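Long-range contacts in glycosyl transferase family 8 (Streptococcus pneumoniae, PDB 5GVV), which transfers galactose from UDP-galactose to the terminal glucose of the already glycosylated serine-rich repeat protein PsrP, the third step of its O-glycosylation: residues A[28-32]-A[258-262]; A[93-98]-A[148-154]; A[288-292]-A[372-376]; A[45-49]-A[62-66]; A[200-204]-A[240-244]. All blocks are in the same frame, centred on the assembly; numbering follows the deposited sequence.

Contact 1: residues A[28-32]-A[258-262]; sequences CRHNS and ILNEW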
# COMPACT_ATOMS: atom_id res chain seq x y z
N CYS A 28 8.41 -3.10 -15.43
CA CYS A 28 9.86 -3.05 -15.30
C CYS A 28 10.48 -4.44 -15.26
O CYS A 28 11.64 -4.63 -15.63
CB CYS A 28 10.26 -2.27 -14.05
SG CYS A 28 9.82 -0.52 -14.09
N ARG A 29 9.70 -5.41 -14.80
CA ARG A 29 10.14 -6.80 -14.77
C ARG A 29 10.53 -7.28 -16.18
O ARG A 29 11.50 -8.04 -16.34
CB ARG A 29 9.02 -7.68 -14.21
CG ARG A 29 9.28 -9.17 -14.30
CD ARG A 29 10.53 -9.57 -13.52
NE ARG A 29 10.68 -11.02 -13.47
CZ ARG A 29 11.36 -11.73 -14.37
NH1 ARG A 29 11.97 -11.14 -15.38
NH2 ARG A 29 11.45 -13.05 -14.24
N HIS A 30 9.80 -6.81 -17.19
CA HIS A 30 9.95 -7.35 -18.53
C HIS A 30 10.47 -6.34 -19.56
O HIS A 30 10.71 -6.69 -20.71
CB HIS A 30 8.62 -7.94 -19.01
CG HIS A 30 8.09 -9.03 -18.14
ND1 HIS A 30 8.62 -10.30 -18.13
CD2 HIS A 30 7.08 -9.04 -17.24
CE1 HIS A 30 7.96 -11.05 -17.27
NE2 HIS A 30 7.02 -10.31 -16.71
N ASN A 31 10.64 -5.09 -19.13
CA ASN A 31 11.07 -4.02 -20.02
C ASN A 31 12.03 -3.05 -19.34
O ASN A 31 11.71 -2.48 -18.29
CB ASN A 31 9.86 -3.24 -20.56
CG ASN A 31 8.86 -4.13 -21.29
OD1 ASN A 31 8.87 -4.22 -22.52
ND2 ASN A 31 7.99 -4.79 -20.52
N SER A 32 13.21 -2.86 -19.92
CA SER A 32 14.19 -1.92 -19.38
C SER A 32 14.16 -0.60 -20.16
O SER A 32 13.37 -0.44 -21.10
CB SER A 32 15.60 -2.51 -19.43
OG SER A 32 15.95 -2.92 -20.75
N ILE A 258 13.42 -7.88 -9.28
CA ILE A 258 13.36 -7.25 -10.60
C ILE A 258 14.73 -6.73 -11.02
O ILE A 258 15.18 -6.96 -12.14
CB ILE A 258 12.33 -6.11 -10.62
CG1 ILE A 258 10.93 -6.66 -10.29
CG2 ILE A 258 12.33 -5.38 -11.98
CD1 ILE A 258 9.88 -5.58 -10.05
N LEU A 259 15.39 -6.02 -10.10
CA LEU A 259 16.72 -5.47 -10.36
C LEU A 259 17.76 -6.58 -10.58
O LEU A 259 18.61 -6.47 -11.46
CB LEU A 259 17.14 -4.55 -9.22
CG LEU A 259 16.31 -3.28 -9.07
CD1 LEU A 259 16.57 -2.62 -7.73
CD2 LEU A 259 16.62 -2.31 -10.20
N ASN A 260 17.67 -7.65 -9.79
CA ASN A 260 18.60 -8.77 -9.91
C ASN A 260 18.55 -9.48 -11.27
O ASN A 260 19.58 -9.95 -11.77
CB ASN A 260 18.38 -9.79 -8.79
CG ASN A 260 19.19 -11.05 -8.99
OD1 ASN A 260 18.73 -12.01 -9.61
ND2 ASN A 260 20.41 -11.05 -8.46
N GLU A 261 17.36 -9.59 -11.85
CA GLU A 261 17.20 -10.19 -13.17
C GLU A 261 17.94 -9.38 -14.23
O GLU A 261 18.65 -9.94 -15.07
CB GLU A 261 15.72 -10.30 -13.54
CG GLU A 261 14.93 -11.28 -12.69
CD GLU A 261 15.11 -12.73 -13.12
OE1 GLU A 261 15.67 -12.96 -14.22
OE2 GLU A 261 14.70 -13.63 -12.36
N TRP A 262 17.76 -8.06 -14.20
CA TRP A 262 18.44 -7.18 -15.15
C TRP A 262 19.94 -7.13 -14.89
O TRP A 262 20.73 -7.20 -15.83
CB TRP A 262 17.84 -5.77 -15.10
CG TRP A 262 16.46 -5.70 -15.68
CD1 TRP A 262 15.30 -5.44 -15.01
CD2 TRP A 262 16.09 -5.93 -17.05
NE1 TRP A 262 14.23 -5.47 -15.88
CE2 TRP A 262 14.70 -5.77 -17.14
CE3 TRP A 262 16.81 -6.24 -18.20
CZ2 TRP A 262 14.00 -5.93 -18.35
CZ3 TRP A 262 16.13 -6.38 -19.40
CH2 TRP A 262 14.74 -6.23 -19.46
O HOH W 1 13.16 -7.86 -13.93
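The indole of W262 meets S32 over one face and the backbone of C28, H30 and N31 at its edge. S32 CB stands almost squarely above the six-membered ring, 3.8 Å from its centroid and 8° off the normal, a CH-pi contact. At the edge, W262 NE1 donates to C28 O at 2.7 Å with an N-H...O angle of 161°; the carbonyl points nearly straight at the nitrogen and lies close to the ring plane. Beside it the R29 guanidinium and the E261 carboxylate stack, 10° from parallel, with E261 CG over the guanidinium centre. R29 NH2 and E261 OE2 are 3.8 Å apart, a long salt bridge. R29 reaches it because its chain, leaving the backbone on the far side, bends at chi2. I258 CG2 packs against R29 CA at 3.8 Å, and a water donates to both R29 O and I258 O. The indole N-H thus satisfies the carbonyl of C28, on helix 17-30, through a short, nearly straight bond from helix 255-263, while the R29-E261 pair, with no N-H directed at the oxygen, is consistent with an interaction of charges only.

Contact 2: residues A[93-98]-A[148-154]; sequences IPDFVT and INNKKWG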
# COMPACT_ATOMS: atom_id res chain seq x y z
N ILE A 93 -1.85 14.65 -20.23
CA ILE A 93 -0.61 14.02 -20.69
C ILE A 93 0.33 14.94 -21.49
O ILE A 93 1.51 15.05 -21.16
CB ILE A 93 -0.89 12.69 -21.44
CG1 ILE A 93 -1.24 11.58 -20.44
CG2 ILE A 93 0.32 12.26 -22.26
CD1 ILE A 93 -1.76 10.30 -21.09
N PRO A 94 -0.19 15.63 -22.53
CA PRO A 94 0.75 16.44 -23.32
C PRO A 94 1.27 17.68 -22.60
O PRO A 94 2.09 18.41 -23.15
CB PRO A 94 -0.07 16.84 -24.55
CG PRO A 94 -1.48 16.84 -24.08
CD PRO A 94 -1.56 15.72 -23.07
N ASP A 95 0.80 17.92 -21.37
CA ASP A 95 1.30 19.03 -20.58
C ASP A 95 2.57 18.67 -19.82
O ASP A 95 3.27 19.54 -19.29
CB ASP A 95 0.22 19.53 -19.60
CG ASP A 95 -0.92 20.25 -20.31
OD1 ASP A 95 -0.66 20.91 -21.33
OD2 ASP A 95 -2.08 20.15 -19.83
N PHE A 96 2.89 17.37 -19.77
CA PHE A 96 4.06 16.89 -19.03
C PHE A 96 5.07 16.15 -19.90
O PHE A 96 6.28 16.30 -19.72
CB PHE A 96 3.63 15.97 -17.89
CG PHE A 96 2.80 16.65 -16.83
CD1 PHE A 96 1.42 16.56 -16.85
CD2 PHE A 96 3.41 17.38 -15.81
CE1 PHE A 96 0.65 17.19 -15.88
CE2 PHE A 96 2.65 18.00 -14.83
CZ PHE A 96 1.26 17.91 -14.87
N VAL A 97 4.57 15.32 -20.82
CA VAL A 97 5.43 14.45 -21.62
C VAL A 97 6.10 15.22 -22.76
O VAL A 97 5.44 15.93 -23.51
CB VAL A 97 4.64 13.25 -22.18
CG1 VAL A 97 5.56 12.29 -22.91
CG2 VAL A 97 3.91 12.53 -21.05
N THR A 98 7.42 15.06 -22.89
CA THR A 98 8.19 15.81 -23.88
C THR A 98 8.44 14.99 -25.14
O THR A 98 8.85 15.53 -26.18
CB THR A 98 9.55 16.27 -23.32
OG1 THR A 98 10.37 15.12 -23.04
CG2 THR A 98 9.35 17.06 -22.03
N ILE A 148 0.06 6.82 -27.68
CA ILE A 148 -0.38 8.19 -27.94
C ILE A 148 0.58 9.00 -28.82
O ILE A 148 1.78 9.03 -28.57
CB ILE A 148 -0.63 8.94 -26.62
CG1 ILE A 148 -1.83 8.32 -25.88
CG2 ILE A 148 -0.85 10.42 -26.85
CD1 ILE A 148 -2.01 8.81 -24.45
N ASN A 149 0.03 9.63 -29.86
CA ASN A 149 0.78 10.58 -30.66
C ASN A 149 0.84 11.91 -29.90
O ASN A 149 0.05 12.81 -30.16
CB ASN A 149 0.09 10.77 -32.02
CG ASN A 149 0.93 11.57 -33.01
OD1 ASN A 149 1.78 12.37 -32.63
ND2 ASN A 149 0.66 11.36 -34.29
N ASN A 150 1.78 12.01 -28.96
CA ASN A 150 1.84 13.16 -28.06
C ASN A 150 2.02 14.51 -28.75
O ASN A 150 1.49 15.53 -28.30
CB ASN A 150 2.94 12.96 -27.02
CG ASN A 150 2.78 13.88 -25.82
OD1 ASN A 150 1.67 14.16 -25.40
ND2 ASN A 150 3.90 14.35 -25.27
N LYS A 151 2.77 14.53 -29.85
CA LYS A 151 2.99 15.76 -30.59
C LYS A 151 1.67 16.31 -31.14
O LYS A 151 1.37 17.50 -30.99
CB LYS A 151 3.99 15.52 -31.73
CG LYS A 151 4.40 16.79 -32.48
CD LYS A 151 5.21 16.45 -33.73
CE LYS A 151 4.88 17.38 -34.89
NZ LYS A 151 5.49 16.94 -36.18
N LYS A 152 0.89 15.42 -31.76
CA LYS A 152 -0.41 15.78 -32.30
C LYS A 152 -1.38 16.26 -31.22
O LYS A 152 -2.14 17.21 -31.43
CB LYS A 152 -1.02 14.58 -33.04
CG LYS A 152 -0.52 14.38 -34.46
CD LYS A 152 -1.58 14.79 -35.47
CE LYS A 152 -2.95 14.23 -35.09
NZ LYS A 152 -4.01 14.60 -36.08
N TRP A 153 -1.36 15.58 -30.07
CA TRP A 153 -2.15 15.97 -28.91
C TRP A 153 -1.81 17.39 -28.45
O TRP A 153 -2.67 18.11 -27.94
CB TRP A 153 -1.94 14.99 -27.76
CG TRP A 153 -2.66 13.68 -27.93
CD1 TRP A 153 -2.68 12.89 -29.04
CD2 TRP A 153 -3.46 13.01 -26.94
NE1 TRP A 153 -3.45 11.77 -28.81
CE2 TRP A 153 -3.94 11.82 -27.53
CE3 TRP A 153 -3.82 13.30 -25.63
CZ2 TRP A 153 -4.75 10.92 -26.83
CZ3 TRP A 153 -4.63 12.41 -24.94
CH2 TRP A 153 -5.09 11.24 -25.55
N GLY A 154 -0.55 17.78 -28.63
CA GLY A 154 -0.11 19.11 -28.26
C GLY A 154 -0.64 20.19 -29.18
O GLY A 154 -1.18 21.20 -28.72
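N150 lays its amide over P94 and V97, with N150 OD1 3.3 Å from P94 CB and N150 ND2 3.4 Å from V97 CB. Its CG is turned opposite the backbone nitrogen (chi1 -162°), which carries the amide from the first turn of helix 150-155 into the curl of the 93-98 loop. There N150 ND2 donates weakly to V97 O at 2.8 Å, the N-H...O angle being only 127°; its stronger partner is E99 O, from the residue that follows T98 in the same loop. One amide nitrogen therefore serves two carbonyls close together in the chain. N150 OD1 is buried against P94 CA and CB with no hydrogen-bonding partner in the model. The loop is itself wound tightly, I93 O accepting from both F96 N and V97 N.

Apolar groups complete the contact. I93 and I148 meet tip to tip, I93 CD1 lying 3.7 Å from I148 CD1. The P94 ring crosses the root of W153 obliquely, with P94 CB 4.2 Å from W153 CB. Within 148-154, I148 CG2 packs on one face of the W153 indole, whose NE1 is bonded to Y127 O. N149 occupies the N-cap of the helix, N149 OD1 accepting from K152 N at 3.3 Å.

The contact packs close to the nucleotide site in the central mixed sheet of the GT-A fold, the I93 side chain about 10 Å from the bound UDP. It spans strand 101-105: I93 touches Y104, V97 touches V102, and I148 pairs with V102 from strand 145-149. Helix 150-155 then starts alongside the loop, near its passage into strand 101-105.

Contact 3: residues A[288-292]-A[372-376]; sequences CVEKI and FDNTC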
# COMPACT_ATOMS: atom_id res chain seq x y z
N CYS A 288 4.39 33.49 -1.86
CA CYS A 288 5.58 33.81 -2.65
C CYS A 288 6.88 33.76 -1.86
O CYS A 288 7.19 34.66 -1.08
CB CYS A 288 5.44 35.15 -3.36
SG CYS A 288 6.72 35.38 -4.64
N VAL A 289 7.62 32.69 -2.09
CA VAL A 289 9.00 32.58 -1.63
C VAL A 289 9.82 32.92 -2.87
O VAL A 289 9.72 32.23 -3.89
CB VAL A 289 9.29 31.15 -1.13
CG1 VAL A 289 10.72 31.04 -0.62
CG2 VAL A 289 8.31 30.78 -0.03
N GLU A 290 10.60 34.00 -2.80
CA GLU A 290 11.27 34.56 -3.97
C GLU A 290 12.21 33.59 -4.67
O GLU A 290 13.17 33.11 -4.08
CB GLU A 290 12.03 35.84 -3.61
CG GLU A 290 12.69 36.53 -4.80
CD GLU A 290 11.68 37.19 -5.72
OE1 GLU A 290 10.66 37.71 -5.22
OE2 GLU A 290 11.91 37.19 -6.95
N LYS A 291 11.89 33.29 -5.93
CA LYS A 291 12.74 32.47 -6.80
C LYS A 291 12.96 31.03 -6.31
O LYS A 291 13.90 30.38 -6.76
CB LYS A 291 14.10 33.15 -7.01
CG LYS A 291 14.02 34.43 -7.81
CD LYS A 291 13.53 34.17 -9.22
CE LYS A 291 13.55 35.44 -10.07
NZ LYS A 291 12.67 36.51 -9.52
N ILE A 292 12.09 30.53 -5.43
CA ILE A 292 12.28 29.19 -4.86
C ILE A 292 12.28 28.07 -5.91
O ILE A 292 13.06 27.12 -5.81
CB ILE A 292 11.27 28.89 -3.71
CG1 ILE A 292 11.63 27.57 -3.01
CG2 ILE A 292 9.84 28.84 -4.22
CD1 ILE A 292 13.04 27.54 -2.47
N PHE A 372 17.40 38.25 -0.74
CA PHE A 372 17.32 39.00 -1.99
C PHE A 372 17.12 40.47 -1.66
O PHE A 372 16.69 40.80 -0.56
CB PHE A 372 16.17 38.51 -2.87
CG PHE A 372 16.49 37.28 -3.66
CD1 PHE A 372 17.45 37.31 -4.67
CD2 PHE A 372 15.82 36.09 -3.42
CE1 PHE A 372 17.74 36.18 -5.41
CE2 PHE A 372 16.10 34.95 -4.16
CZ PHE A 372 17.06 34.99 -5.16
N ASP A 373 17.43 41.35 -2.62
CA ASP A 373 17.27 42.79 -2.45
C ASP A 373 15.86 43.16 -2.01
O ASP A 373 15.67 44.11 -1.23
CB ASP A 373 17.62 43.52 -3.76
CG ASP A 373 16.95 42.90 -4.98
OD1 ASP A 373 16.04 42.07 -4.80
OD2 ASP A 373 17.34 43.24 -6.12
N ASN A 374 14.88 42.41 -2.49
CA ASN A 374 13.48 42.69 -2.20
C ASN A 374 12.85 41.80 -1.12
O ASN A 374 11.63 41.81 -0.93
CB ASN A 374 12.65 42.59 -3.48
CG ASN A 374 12.66 41.19 -4.07
OD1 ASN A 374 13.49 40.36 -3.70
ND2 ASN A 374 11.75 40.92 -5.01
N THR A 375 13.67 41.03 -0.41
CA THR A 375 13.15 40.18 0.66
C THR A 375 13.84 40.42 2.00
O THR A 375 13.44 39.85 3.02
CB THR A 375 13.23 38.68 0.32
OG1 THR A 375 14.60 38.29 0.14
CG2 THR A 375 12.43 38.36 -0.95
N CYS A 376 14.89 41.24 2.01
CA CYS A 376 15.56 41.56 3.27
C CYS A 376 14.63 42.40 4.14
O CYS A 376 13.85 43.22 3.63
CB CYS A 376 16.89 42.28 3.02
SG CYS A 376 16.80 43.61 1.84
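This is a compact loop-to-loop packing contact in the C-terminal domain, a Rossmann-like alpha/beta fold built on a parallel six-stranded sheet. It joins a type II beta turn, V289 to I292, leading into helix 292-298, to the loop that follows strand 369-372; both lie beyond C-terminal ends of sheet strands, far from the nucleotide and manganese sites. E290 is the centre of it. With its CG opposite the backbone nitrogen (chi1 -177°) and a bend at chi2, the side chain runs past F372 at about a right angle before its carboxylate turns to N374. E290 CG comes within 3.4 Å of F372 CD2, and the carboxylate and ring planes stand 80° apart. K291 CB adds a second touch on the ring, 3.9 Å from F372 CE2, and E290 CB rests on the methyl of T375, CB to CG2 3.7 Å.

T375 steadies its own loop: its hydroxyl accepts from F372 N and is also bonded to D348 O. The polar end of E290 is divided between its two oxygens. E290 OE1 takes a hydrogen bond from H351 NE2 of a neighbouring loop and a weak one from N374 ND2. The other oxygen faces its sequence neighbour K291, whose positive charge would probably favour the ionised carboxylate: K291 NZ lies 2.8 Å from E290 OE2, approaching nearly in line with the C-O bond.

Contact 4: residues A[45-49]-A[62-66]; sequences QEWFS and LIDCK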
# COMPACT_ATOMS: atom_id res chain seq x y z
N GLN A 45 6.96 12.25 -1.64
CA GLN A 45 8.22 12.39 -2.35
C GLN A 45 9.19 11.24 -2.07
O GLN A 45 10.00 10.89 -2.94
CB GLN A 45 8.88 13.72 -1.97
CG GLN A 45 8.21 14.95 -2.57
CD GLN A 45 8.60 16.23 -1.85
OE1 GLN A 45 8.17 16.46 -0.71
NE2 GLN A 45 9.41 17.06 -2.49
N GLU A 46 9.12 10.68 -0.87
CA GLU A 46 10.00 9.58 -0.46
C GLU A 46 9.81 8.35 -1.35
O GLU A 46 10.77 7.64 -1.65
CB GLU A 46 9.74 9.19 1.00
CG GLU A 46 10.23 10.21 2.03
CD GLU A 46 9.22 11.29 2.32
OE1 GLU A 46 8.18 11.35 1.64
OE2 GLU A 46 9.47 12.10 3.24
N TRP A 47 8.57 8.10 -1.74
CA TRP A 47 8.27 6.99 -2.63
C TRP A 47 8.94 7.21 -3.97
O TRP A 47 9.62 6.32 -4.49
CB TRP A 47 6.75 6.82 -2.80
CG TRP A 47 6.37 5.63 -3.64
CD1 TRP A 47 6.18 4.34 -3.22
CD2 TRP A 47 6.13 5.62 -5.05
NE1 TRP A 47 5.83 3.53 -4.28
CE2 TRP A 47 5.80 4.30 -5.42
CE3 TRP A 47 6.16 6.61 -6.04
CZ2 TRP A 47 5.50 3.94 -6.74
CZ3 TRP A 47 5.87 6.25 -7.35
CH2 TRP A 47 5.54 4.93 -7.68
N PHE A 48 8.78 8.41 -4.52
CA PHE A 48 9.39 8.76 -5.80
C PHE A 48 10.91 8.64 -5.78
O PHE A 48 11.50 8.11 -6.71
CB PHE A 48 9.00 10.18 -6.21
CG PHE A 48 7.73 10.24 -7.01
CD1 PHE A 48 7.75 9.98 -8.37
CD2 PHE A 48 6.53 10.59 -6.41
CE1 PHE A 48 6.59 10.04 -9.12
CE2 PHE A 48 5.36 10.65 -7.15
CZ PHE A 48 5.39 10.38 -8.51
N SER A 49 11.55 9.15 -4.72
CA SER A 49 13.01 9.10 -4.61
C SER A 49 13.58 7.68 -4.77
O SER A 49 14.52 7.47 -5.54
CB SER A 49 13.49 9.73 -3.31
OG SER A 49 13.25 11.12 -3.32
N LEU A 62 12.19 8.23 -13.62
CA LEU A 62 10.84 8.36 -13.09
C LEU A 62 10.50 9.84 -12.89
O LEU A 62 11.20 10.55 -12.16
CB LEU A 62 10.69 7.59 -11.77
CG LEU A 62 9.31 7.67 -11.11
CD1 LEU A 62 8.22 7.18 -12.06
CD2 LEU A 62 9.27 6.89 -9.80
N ILE A 63 9.44 10.29 -13.55
CA ILE A 63 9.09 11.70 -13.55
C ILE A 63 7.84 11.94 -12.72
O ILE A 63 6.78 11.39 -13.02
CB ILE A 63 8.84 12.22 -14.98
CG1 ILE A 63 9.91 11.70 -15.94
CG2 ILE A 63 8.78 13.75 -15.00
CD1 ILE A 63 11.32 12.18 -15.60
N ASP A 64 7.96 12.77 -11.68
CA ASP A 64 6.84 13.11 -10.82
C ASP A 64 6.05 14.24 -11.46
O ASP A 64 6.50 15.38 -11.48
CB ASP A 64 7.34 13.52 -9.42
CG ASP A 64 6.20 13.78 -8.44
OD1 ASP A 64 5.02 13.65 -8.81
OD2 ASP A 64 6.51 14.10 -7.27
N CYS A 65 4.87 13.92 -11.98
CA CYS A 65 4.04 14.93 -12.61
C CYS A 65 2.94 15.36 -11.65
O CYS A 65 1.89 14.71 -11.56
CB CYS A 65 3.47 14.42 -13.93
SG CYS A 65 4.77 13.94 -15.09
N LYS A 66 3.18 16.45 -10.93
CA LYS A 66 2.25 16.90 -9.90
C LYS A 66 1.12 17.76 -10.47
O LYS A 66 1.35 18.87 -10.97
CB LYS A 66 3.00 17.66 -8.80
CG LYS A 66 3.67 16.74 -7.77
CD LYS A 66 2.62 15.91 -7.04
CE LYS A 66 3.19 15.20 -5.81
NZ LYS A 66 3.97 13.98 -6.15
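F48 lies flat against D64, its ring and the carboxylate stacked with planes only 12° apart. The D64 side chain extends with CG opposite the backbone nitrogen (chi1 -175°) and its carboxylate untwisted, which sets CB near the axis of the F48 ring and CG 3.4 Å above its plane, toward the rim; D64 CB is 3.7 Å from the ring centroid, a CH-pi contact, and D64 OD1 is 3.3 Å from F48 CZ. W47 CE3 covers part of the opposite face. K66 folds back through bends at chi2 and chi4, bringing NZ to both oxygens of D64: the bond to OD2 is 2.8 Å and uses the syn lone pair, while that to OD1 is weak. N40 bonds D64 OD1 and K66 NZ, which also donates to I43 O. This network fixes the carboxylate's rotation and probably keeps it charged even against the ring. L62 supplies the apolar remainder, its CD2 3.7 Å from F48 CD1 and 4.2 Å from W47 CZ3. Helix and strand segments run nearly antiparallel (158°, closest approach of the segment axes 9.7 Å), packing helix on sheet in a beta-alpha-beta unit (strand 34-40, helix 45-57, strand 61-66) of the Rossmann-like GT-A fold.

Contact 5: residues A[200-204]-A[240-244]; sequences IGYDY and VGRLR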
# COMPACT_ATOMS: atom_id res chain seq x y z
N ILE A 200 -9.45 -9.10 -18.93
CA ILE A 200 -9.85 -10.24 -18.12
C ILE A 200 -10.85 -9.84 -17.04
O ILE A 200 -11.55 -10.68 -16.47
CB ILE A 200 -8.60 -10.91 -17.50
CG1 ILE A 200 -8.91 -12.34 -17.04
CG2 ILE A 200 -8.05 -10.06 -16.36
CD1 ILE A 200 -8.90 -13.34 -18.17
N GLY A 201 -10.92 -8.54 -16.75
CA GLY A 201 -11.87 -8.04 -15.78
C GLY A 201 -13.31 -8.13 -16.26
O GLY A 201 -14.25 -8.02 -15.47
N TYR A 202 -13.48 -8.35 -17.57
CA TYR A 202 -14.82 -8.45 -18.16
C TYR A 202 -15.52 -9.77 -17.83
O TYR A 202 -16.70 -9.94 -18.13
CB TYR A 202 -14.75 -8.26 -19.68
CG TYR A 202 -16.10 -8.23 -20.38
CD1 TYR A 202 -17.04 -7.25 -20.09
CD2 TYR A 202 -16.43 -9.20 -21.32
CE1 TYR A 202 -18.27 -7.22 -20.73
CE2 TYR A 202 -17.66 -9.19 -21.96
CZ TYR A 202 -18.57 -8.19 -21.66
OH TYR A 202 -19.80 -8.17 -22.29
N ASP A 203 -14.78 -10.69 -17.21
CA ASP A 203 -15.31 -12.02 -16.89
C ASP A 203 -16.71 -12.00 -16.27
O ASP A 203 -17.60 -12.73 -16.70
CB ASP A 203 -14.35 -12.79 -15.97
CG ASP A 203 -13.18 -13.40 -16.73
OD1 ASP A 203 -13.07 -13.16 -17.95
OD2 ASP A 203 -12.37 -14.10 -16.09
N TYR A 204 -16.89 -11.16 -15.25
CA TYR A 204 -18.19 -11.03 -14.60
C TYR A 204 -19.23 -10.53 -15.59
O TYR A 204 -20.35 -11.04 -15.63
CB TYR A 204 -18.14 -10.10 -13.38
CG TYR A 204 -19.45 -10.06 -12.63
CD1 TYR A 204 -19.72 -10.99 -11.63
CD2 TYR A 204 -20.44 -9.13 -12.94
CE1 TYR A 204 -20.93 -10.98 -10.95
CE2 TYR A 204 -21.65 -9.11 -12.27
CZ TYR A 204 -21.88 -10.04 -11.27
OH TYR A 204 -23.08 -10.03 -10.60
N VAL A 240 -14.06 -12.77 -8.49
CA VAL A 240 -14.61 -13.93 -9.18
C VAL A 240 -14.01 -14.14 -10.57
O VAL A 240 -14.14 -15.21 -11.15
CB VAL A 240 -16.15 -13.85 -9.28
CG1 VAL A 240 -16.77 -13.92 -7.89
CG2 VAL A 240 -16.57 -12.57 -9.99
N GLY A 241 -13.35 -13.11 -11.09
CA GLY A 241 -12.72 -13.21 -12.39
C GLY A 241 -11.46 -14.06 -12.36
O GLY A 241 -10.91 -14.32 -11.29
N ARG A 242 -11.01 -14.50 -13.54
CA ARG A 242 -9.84 -15.35 -13.65
C ARG A 242 -8.54 -14.56 -13.56
O ARG A 242 -8.54 -13.34 -13.75
CB ARG A 242 -9.86 -16.12 -14.97
CG ARG A 242 -10.93 -17.20 -15.05
CD ARG A 242 -11.13 -17.65 -16.50
NE ARG A 242 -11.53 -16.53 -17.35
CZ ARG A 242 -11.48 -16.55 -18.68
NH1 ARG A 242 -11.04 -17.62 -19.32
NH2 ARG A 242 -11.86 -15.48 -19.38
N LEU A 243 -7.45 -15.27 -13.25
CA LEU A 243 -6.08 -14.73 -13.26
C LEU A 243 -5.78 -13.83 -12.06
O LEU A 243 -4.86 -13.02 -12.11
CB LEU A 243 -5.76 -14.00 -14.58
CG LEU A 243 -5.89 -14.85 -15.85
CD1 LEU A 243 -5.29 -14.13 -17.05
CD2 LEU A 243 -5.24 -16.22 -15.66
N ARG A 244 -6.56 -14.00 -11.00
CA ARG A 244 -6.33 -13.28 -9.74
C ARG A 244 -4.90 -13.50 -9.23
O ARG A 244 -4.27 -12.57 -8.71
CB ARG A 244 -7.33 -13.77 -8.69
CG ARG A 244 -7.07 -13.25 -7.29
CD ARG A 244 -8.05 -13.84 -6.29
NE ARG A 244 -7.77 -13.36 -4.94
CZ ARG A 244 -8.39 -12.34 -4.36
NH1 ARG A 244 -9.35 -11.69 -5.00
NH2 ARG A 244 -8.06 -11.97 -3.12
O HOH W 2 -10.48 -11.07 -13.75
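D203 and R242 cross at about a right angle, with the carboxylate tilted 36° from the guanidinium plane. The arginine grips side-on with two nitrogens: R242 NE to D203 OD2 at 2.9 Å and R242 NH2 to D203 OD1 at 3.0 Å. Both bonds are nearly straight, at 175° and 173°, and both acceptors lie close to the guanidinium plane; the tilt is felt at the acid, whose carboxylate both nitrogens meet out of its plane, NE the more so. A bend at chi3 turns NE toward D203 OD2, which R242 N also reaches, from the anti side at 2.9 Å. OD2, which accepts two hydrogen bonds, thus holds side chain and main chain together, probably favouring the charged acid. G241 packs bare against D203, its CA 3.8 Å from OD2.

I200 approaches from another direction, placing CD1 over one face of the guanidinium and 3.9 Å from L243 CD1. A water donates to I200 O and R242 O. V240 CG2 meets the edge of the Y204 ring.

The I200 side chain is about 10 Å from the manganese, and G201 bonds by its backbone to H227, a manganese ligand on strand 225-227. D232 receives V240 N and G241 N. The contact joins the chain around the first turn of helix 203-208 to the loop leading into helix 244-251, and L335 and P329 of the second subunit pack on D203 and V240.

Four contacts gather in the N-terminal catalytic part, while contact 3 lies in the second, parallel-sheet domain, its centre about 56 Å from that of contact 5. Along the chain, contacts 4, 2 and 5 follow one another between the two segments of contact 1, which brings helix 255-263 back onto helix 17-30; contact 3 comes last. Contacts 2 and 4, with centres about 20 Å apart, share the seven-stranded mixed sheet and touch where F96 CD2 packs 3.5 Å from C65 CB. The centres of contacts 4 and 5 are about 31 Å apart within a subunit, yet both reach the second one: E46 pairs with R244 of the neighbouring subunit, so the dimer joins surfaces that each chain keeps apart.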